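Local coordinates for protein NADPH-ferredoxin reductase FprA (Mycobacterium tuberculosis, PDB 1LQT) that transfers electrons between NADPH and ferredoxin with FAD as cofactor, and may supply electrons to P450 systems, at residues S122-D127 / V318-G323; D127-Y132 / L160-I165. All coordinates share one frame; numbering follows the deposited sequence. Where two conformers were deposited one is given.

Contact 1. Residues S122-D127 / V318-G323. With ODP (4-oxo-nicotinamide-adenine dinucleotide phosphate), chain I.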
# COMPACT_ATOMS: atom_id res chain seq x y z
N SER A 122 0.15 -8.68 -18.09
CA SER A 122 1.27 -8.54 -17.16
C SER A 122 1.11 -7.21 -16.45
O SER A 122 1.21 -6.17 -17.07
CB SER A 122 2.59 -8.58 -17.90
OG SER A 122 3.66 -8.24 -17.05
N ILE A 123 0.83 -7.26 -15.15
CA ILE A 123 0.52 -6.08 -14.36
C ILE A 123 1.23 -6.15 -13.03
O ILE A 123 1.75 -7.19 -12.66
CB ILE A 123 -1.02 -5.92 -14.16
CG1 ILE A 123 -1.60 -7.07 -13.35
CG2 ILE A 123 -1.70 -5.78 -15.48
CD1 ILE A 123 -3.09 -6.93 -13.10
N ALA A 124 1.23 -5.04 -12.31
CA ALA A 124 1.73 -5.00 -10.95
C ALA A 124 0.63 -5.24 -9.96
O ALA A 124 -0.53 -4.94 -10.20
CB ALA A 124 2.39 -3.66 -10.64
N ALA A 125 1.00 -5.73 -8.80
CA ALA A 125 0.06 -5.81 -7.72
C ALA A 125 -0.51 -4.45 -7.37
O ALA A 125 -1.68 -4.34 -7.01
CB ALA A 125 0.66 -6.49 -6.50
N VAL A 126 0.32 -3.40 -7.45
CA VAL A 126 -0.22 -2.06 -7.19
C VAL A 126 -1.51 -1.85 -8.00
O VAL A 126 -2.52 -1.37 -7.50
CB VAL A 126 0.81 -0.98 -7.55
CG1 VAL A 126 0.22 0.40 -7.32
CG2 VAL A 126 2.06 -1.16 -6.70
N ASP A 127 -1.45 -2.15 -9.29
CA ASP A 127 -2.57 -1.91 -10.17
C ASP A 127 -3.70 -2.91 -9.94
O ASP A 127 -4.86 -2.54 -10.05
CB ASP A 127 -2.16 -1.92 -11.63
CG ASP A 127 -1.13 -0.88 -11.96
OD1 ASP A 127 0.00 -0.91 -11.40
OD2 ASP A 127 -1.38 0.00 -12.81
N VAL A 318 0.04 -12.45 -15.27
CA VAL A 318 1.22 -12.36 -14.43
C VAL A 318 1.06 -11.08 -13.62
O VAL A 318 0.93 -10.00 -14.18
CB VAL A 318 2.52 -12.32 -15.25
CG1 VAL A 318 3.71 -12.09 -14.32
CG2 VAL A 318 2.70 -13.62 -16.01
N VAL A 319 1.05 -11.22 -12.30
CA VAL A 319 1.01 -10.09 -11.40
C VAL A 319 2.34 -10.04 -10.66
O VAL A 319 2.70 -10.95 -9.94
CB VAL A 319 -0.11 -10.20 -10.37
CG1 VAL A 319 -0.15 -8.95 -9.49
CG2 VAL A 319 -1.46 -10.41 -11.05
N ARG A 320 3.08 -8.96 -10.87
CA ARG A 320 4.33 -8.77 -10.14
C ARG A 320 4.02 -8.10 -8.81
O ARG A 320 3.50 -6.99 -8.77
CB ARG A 320 5.37 -7.99 -10.95
CG ARG A 320 4.99 -6.56 -11.31
CD ARG A 320 6.07 -5.85 -12.09
NE ARG A 320 5.65 -4.52 -12.49
CZ ARG A 320 4.94 -4.26 -13.56
NH1 ARG A 320 4.50 -5.20 -14.39
NH2 ARG A 320 4.65 -3.00 -13.85
N SER A 321 4.33 -8.80 -7.72
CA SER A 321 4.20 -8.26 -6.37
C SER A 321 5.58 -8.16 -5.77
O SER A 321 5.92 -8.83 -4.81
CB SER A 321 3.22 -9.10 -5.54
OG SER A 321 2.94 -8.42 -4.33
N VAL A 322 6.38 -7.30 -6.39
CA VAL A 322 7.78 -7.17 -6.03
C VAL A 322 8.06 -5.85 -5.35
O VAL A 322 9.20 -5.38 -5.33
CB VAL A 322 8.73 -7.52 -7.17
CG1 VAL A 322 8.49 -8.94 -7.61
CG2 VAL A 322 8.61 -6.57 -8.37
N GLY A 323 7.02 -5.26 -4.79
CA GLY A 323 7.11 -4.05 -4.01
C GLY A 323 6.42 -2.88 -4.65
O GLY A 323 6.37 -2.74 -5.87
O1X ODP I . 14.32 -11.63 -2.38
P2B ODP I . 13.48 -10.55 -1.76
O2X ODP I . 13.28 -10.70 -0.27
O3X ODP I . 13.96 -9.15 -2.12
O2B ODP I . 12.05 -10.77 -2.46
C2B ODP I . 11.04 -9.76 -2.48
C3B ODP I . 9.88 -9.99 -1.54
O3B ODP I . 9.53 -11.37 -1.52
C1B ODP I . 10.37 -9.78 -3.80
N9A ODP I . 11.10 -9.25 -4.93
C8A ODP I . 11.64 -8.00 -5.08
N7A ODP I . 12.20 -7.85 -6.27
C5A ODP I . 12.02 -9.04 -6.93
C4A ODP I . 11.35 -9.92 -6.08
N3A ODP I . 10.98 -11.19 -6.40
C2A ODP I . 11.35 -11.56 -7.64
N1A ODP I . 12.00 -10.77 -8.54
C6A ODP I . 12.34 -9.49 -8.19
N6A ODP I . 12.92 -8.74 -9.14
O4B ODP I . 9.22 -8.98 -3.59
C4B ODP I . 8.76 -9.23 -2.25
C5B ODP I . 8.43 -7.92 -1.59
O5B ODP I . 7.81 -8.21 -0.36
PA ODP I . 7.58 -7.02 0.69
O1A ODP I . 7.03 -7.61 1.91
O2A ODP I . 8.77 -6.17 0.80
O3 ODP I . 6.50 -6.12 -0.07
PN ODP I . 4.89 -6.24 -0.27
O1N ODP I . 4.48 -7.65 -0.41
O2N ODP I . 4.60 -5.25 -1.33
O5D ODP I . 4.33 -5.75 1.12
C5D ODP I . 4.57 -4.37 1.52
C4D ODP I . 4.38 -4.27 3.02
O4D ODP I . 3.01 -4.31 3.39
C1D ODP I . 2.81 -5.34 4.37
C2D ODP I . 3.95 -6.26 4.19
O2D ODP I . 4.12 -7.19 5.19
C3D ODP I . 5.08 -5.40 3.78
O3D ODP I . 5.70 -4.90 4.95
N1N ODP I . 1.48 -5.83 4.38
C2N ODP I . 1.01 -6.43 5.57
C3N ODP I . -0.07 -7.24 5.50
C7N ODP I . -0.45 -7.87 6.84
N7N ODP I . -1.48 -8.68 6.82
O7N ODP I . 0.25 -7.59 7.84
C4N ODP I . -0.74 -7.55 4.31
O99 ODP I . -1.71 -8.37 4.23
C5N ODP I . -0.22 -6.93 3.08
C6N ODP I . 0.91 -6.08 3.14
O HOH W 1 4.13 -8.12 -14.25
O HOH W 2 3.25 -4.22 -16.76
O HOH W 3 3.24 -4.43 -6.82

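Contact 2. Residues D127-Y132 / L160-I165. With ODP (4-oxo-nicotinamide-adenine dinucleotide phosphate), chain I.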
# COMPACT_ATOMS: atom_id res chain seq x y z
N ASP A 127 -1.45 -2.15 -9.29
CA ASP A 127 -2.57 -1.91 -10.17
C ASP A 127 -3.70 -2.91 -9.94
O ASP A 127 -4.86 -2.54 -10.05
CB ASP A 127 -2.16 -1.92 -11.63
CG ASP A 127 -1.13 -0.88 -11.96
OD1 ASP A 127 0.00 -0.91 -11.40
OD2 ASP A 127 -1.38 0.00 -12.81
N PHE A 128 -3.40 -4.17 -9.65
CA PHE A 128 -4.43 -5.16 -9.40
C PHE A 128 -5.19 -4.87 -8.12
O PHE A 128 -6.42 -4.90 -8.09
CB PHE A 128 -3.82 -6.56 -9.39
CG PHE A 128 -4.85 -7.65 -9.27
CD1 PHE A 128 -5.77 -7.85 -10.26
CD2 PHE A 128 -4.86 -8.48 -8.17
CE1 PHE A 128 -6.73 -8.85 -10.14
CE2 PHE A 128 -5.82 -9.46 -8.07
CZ PHE A 128 -6.73 -9.62 -9.04
N VAL A 129 -4.45 -4.61 -7.05
CA VAL A 129 -5.00 -4.23 -5.77
C VAL A 129 -5.82 -2.96 -5.88
O VAL A 129 -6.94 -2.85 -5.36
CB VAL A 129 -3.89 -4.07 -4.72
CG1 VAL A 129 -4.46 -3.52 -3.41
CG2 VAL A 129 -3.14 -5.38 -4.47
N GLY A 130 -5.24 -1.94 -6.51
CA GLY A 130 -5.99 -0.71 -6.68
C GLY A 130 -7.31 -0.96 -7.38
O GLY A 130 -8.34 -0.41 -7.03
N TRP A 131 -7.27 -1.80 -8.41
CA TRP A 131 -8.48 -2.14 -9.14
C TRP A 131 -9.49 -2.88 -8.26
O TRP A 131 -10.66 -2.49 -8.21
CB TRP A 131 -8.10 -2.94 -10.39
CG TRP A 131 -9.25 -3.44 -11.18
CD1 TRP A 131 -10.05 -2.75 -12.02
CD2 TRP A 131 -9.70 -4.78 -11.21
NE1 TRP A 131 -10.99 -3.58 -12.59
CE2 TRP A 131 -10.78 -4.84 -12.11
CE3 TRP A 131 -9.28 -5.95 -10.60
CZ2 TRP A 131 -11.46 -6.04 -12.38
CZ3 TRP A 131 -9.94 -7.12 -10.87
CH2 TRP A 131 -11.00 -7.15 -11.74
N TYR A 132 -9.05 -3.91 -7.55
CA TYR A 132 -10.02 -4.65 -6.76
C TYR A 132 -10.51 -3.90 -5.53
O TYR A 132 -11.56 -4.22 -5.00
CB TYR A 132 -9.62 -6.09 -6.46
CG TYR A 132 -8.47 -6.39 -5.51
CD1 TYR A 132 -8.45 -5.95 -4.22
CD2 TYR A 132 -7.43 -7.20 -5.94
CE1 TYR A 132 -7.41 -6.34 -3.35
CE2 TYR A 132 -6.43 -7.59 -5.08
CZ TYR A 132 -6.41 -7.17 -3.78
OH TYR A 132 -5.39 -7.61 -2.96
N LEU A 160 0.34 -12.74 -1.27
CA LEU A 160 -0.72 -13.56 -0.72
C LEU A 160 -2.07 -12.91 -0.94
O LEU A 160 -3.02 -13.61 -1.29
CB LEU A 160 -0.51 -13.80 0.76
CG LEU A 160 0.77 -14.50 1.13
CD1 LEU A 160 0.85 -14.68 2.65
CD2 LEU A 160 0.90 -15.83 0.42
N ASP A 161 -2.19 -11.61 -0.72
CA ASP A 161 -3.46 -10.94 -0.95
C ASP A 161 -3.92 -11.17 -2.40
O ASP A 161 -5.07 -11.49 -2.66
CB ASP A 161 -3.35 -9.43 -0.72
CG ASP A 161 -3.32 -9.00 0.73
OD1 ASP A 161 -3.46 -9.83 1.63
OD2 ASP A 161 -3.20 -7.77 0.97
N VAL A 162 -3.01 -10.97 -3.36
CA VAL A 162 -3.37 -11.14 -4.76
C VAL A 162 -3.88 -12.55 -5.01
O VAL A 162 -4.91 -12.76 -5.64
CB VAL A 162 -2.19 -10.82 -5.65
CG1 VAL A 162 -2.42 -11.20 -7.08
CG2 VAL A 162 -1.81 -9.33 -5.56
N ALA A 163 -3.15 -13.53 -4.50
CA ALA A 163 -3.52 -14.92 -4.74
C ALA A 163 -4.87 -15.24 -4.09
O ALA A 163 -5.69 -15.93 -4.67
CB ALA A 163 -2.44 -15.81 -4.21
N ARG A 164 -5.09 -14.74 -2.88
CA ARG A 164 -6.39 -14.94 -2.21
C ARG A 164 -7.53 -14.37 -3.00
O ARG A 164 -8.57 -15.00 -3.14
CB ARG A 164 -6.45 -14.32 -0.83
CG ARG A 164 -5.67 -14.99 0.23
CD ARG A 164 -6.19 -14.72 1.70
NE ARG A 164 -6.53 -13.31 1.84
CZ ARG A 164 -5.63 -12.33 1.83
NH1 ARG A 164 -4.34 -12.58 1.93
NH2 ARG A 164 -6.09 -11.09 1.75
N ILE A 165 -7.38 -13.15 -3.47
CA ILE A 165 -8.48 -12.55 -4.20
C ILE A 165 -8.76 -13.29 -5.50
O ILE A 165 -9.92 -13.48 -5.88
CB ILE A 165 -8.24 -11.05 -4.39
CG1 ILE A 165 -8.18 -10.33 -3.01
CG2 ILE A 165 -9.25 -10.47 -5.32
CD1 ILE A 165 -9.32 -10.55 -2.11
O1X ODP I . 14.32 -11.63 -2.38
P2B ODP I . 13.48 -10.55 -1.76
O2X ODP I . 13.28 -10.70 -0.27
O3X ODP I . 13.96 -9.15 -2.12
O2B ODP I . 12.05 -10.77 -2.46
C2B ODP I . 11.04 -9.76 -2.48
C3B ODP I . 9.88 -9.99 -1.54
O3B ODP I . 9.53 -11.37 -1.52
C1B ODP I . 10.37 -9.78 -3.80
N9A ODP I . 11.10 -9.25 -4.93
C8A ODP I . 11.64 -8.00 -5.08
N7A ODP I . 12.20 -7.85 -6.27
C5A ODP I . 12.02 -9.04 -6.93
C4A ODP I . 11.35 -9.92 -6.08
N3A ODP I . 10.98 -11.19 -6.40
C2A ODP I . 11.35 -11.56 -7.64
N1A ODP I . 12.00 -10.77 -8.54
C6A ODP I . 12.34 -9.49 -8.19
N6A ODP I . 12.92 -8.74 -9.14
O4B ODP I . 9.22 -8.98 -3.59
C4B ODP I . 8.76 -9.23 -2.25
C5B ODP I . 8.43 -7.92 -1.59
O5B ODP I . 7.81 -8.21 -0.36
PA ODP I . 7.58 -7.02 0.69
O1A ODP I . 7.03 -7.61 1.91
O2A ODP I . 8.77 -6.17 0.80
O3 ODP I . 6.50 -6.12 -0.07
PN ODP I . 4.89 -6.24 -0.27
O1N ODP I . 4.48 -7.65 -0.41
O2N ODP I . 4.60 -5.25 -1.33
O5D ODP I . 4.33 -5.75 1.12
C5D ODP I . 4.57 -4.37 1.52
C4D ODP I . 4.38 -4.27 3.02
O4D ODP I . 3.01 -4.31 3.39
C1D ODP I . 2.81 -5.34 4.37
C2D ODP I . 3.95 -6.26 4.19
O2D ODP I . 4.12 -7.19 5.19
C3D ODP I . 5.08 -5.40 3.78
O3D ODP I . 5.70 -4.90 4.95
N1N ODP I . 1.48 -5.83 4.38
C2N ODP I . 1.01 -6.43 5.57
C3N ODP I . -0.07 -7.24 5.50
C7N ODP I . -0.45 -7.87 6.84
N7N ODP I . -1.48 -8.68 6.82
O7N ODP I . 0.25 -7.59 7.84
C4N ODP I . -0.74 -7.55 4.31
O99 ODP I . -1.71 -8.37 4.23
C5N ODP I . -0.22 -6.93 3.08
C6N ODP I . 0.91 -6.08 3.14
O HOH W 4 -4.82 -6.33 -0.74

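Contact 1. Residues S122-D127 / V318-G323
The carbonyl oxygen of Ile123 accepts two hydrogen bonds: one from Arg320 N at 2.8 Å, in the carbonyl plane, and one from a water that also links Ser122 OG, itself hydrogen-bonded to Glu117 O, to Arg320 NH1. A CA-H...O contact from Val319 adds a third, softer hold. Two residues before Arg320, Val318 O accepts from Ile123 N nearly along its C=O axis, at 2.9 Å. Ala125 N reaches Arg320 O (2.8 Å) from above the carbonyl plane, where the strand turns into a helix with Ala124 at its N-cap; a further water accepts from Val126 N and donates to the same oxygen.

On one face of the sheet, Ile123 and Val319 lie side by side, Ile123 CG1 to Val319 CG2 at 4.1 Å, while Val319 CG1 sits 3.5 Å from Ala125 N. Ala125 suits its place because its CB fits against Val319 CG1 (4.0 Å) and Ser321 OG. On the other face, the crowded first torsion of Arg320 (chi1 63°) and its extended chain lay the guanidinium over the small Ala124 methyl; Ala124 CB lies 3.8 Å from Arg320 NE, under one face toward the rim. Waters meet its edge in plane, and Asp109 pairs with NH2. Past the strand, Val322 CG1 packs 3.4 Å from C4A of the nucleotide's adenine. Parallel strands whose C-terminal ends lead to the dinucleotide characterise the Rossmann-type NADP domain.

Contact 2. Residues D127-Y132 / L160-I165
Two helices of the Rossmann-type NADP domain, 125-132 and 157-167, meet here, the second following an apparent GxGxxA dinucleotide-binding turn. Their segments 127-132 and 160-165 cross at 51°, with axes 10.6 Å apart, so large side chains must span the interface. Its tight part is apolar. Tyr132 takes the crowded first torsion (chi1 70°), which folds the ring back so that Val129 CA lies over the centre of one face. The opposite face receives Ile165 CG1 in a CH-pi contact, 4.0 Å from the ring centroid. Phe128, CG anti to the backbone N, crosses Val162 obliquely and brings CD2 to 3.8 Å from Val162 CG1. Branched aliphatics suit this side, offering methyls and methylenes to broad rings.

Toward the cofactors the direct packing gives way to a single bridging water. Tyr132 OH donates to it (2.6 Å), and it donates to Asp161 OD2, with no direct bond between the crossed side chains. Asp161 lies beside FAD and ODP, with OD1 3.5 Å from ODP O99. Arg164, also paired with Asp56, probably stabilises this charge by an end-on salt bridge to Asp161 OD1, NH1 on its anti lone pair and NH2 from above the carboxylate plane, each at 2.9 Å.

In the fold
Every touching residue of contact 2 is buried, whereas contact 1 leaves Ser122, Ile123 and Arg320 partly exposed, with ordered waters and a charge. Both share helix 125-132: contact 1 ties its first turn and the preceding edge strand to strand 317-320 of the same parallel sheet through backbone hydrogen bonds; contact 2 packs its second turn on helix 157-167, with side chains and one bridging water in place of direct hydrogen bonds. Val162 joins the two: its CG2 lies 3.9 Å from Ala125 CB and its CG1 4.0 Å from Val319 CG1, while Ile123 CD1 touches Phe128 CB. Sheet and both helices thus share one apolar core. ODP runs past both, adenosine at 318-323, oxo-nicotinamide at Asp161 near FAD.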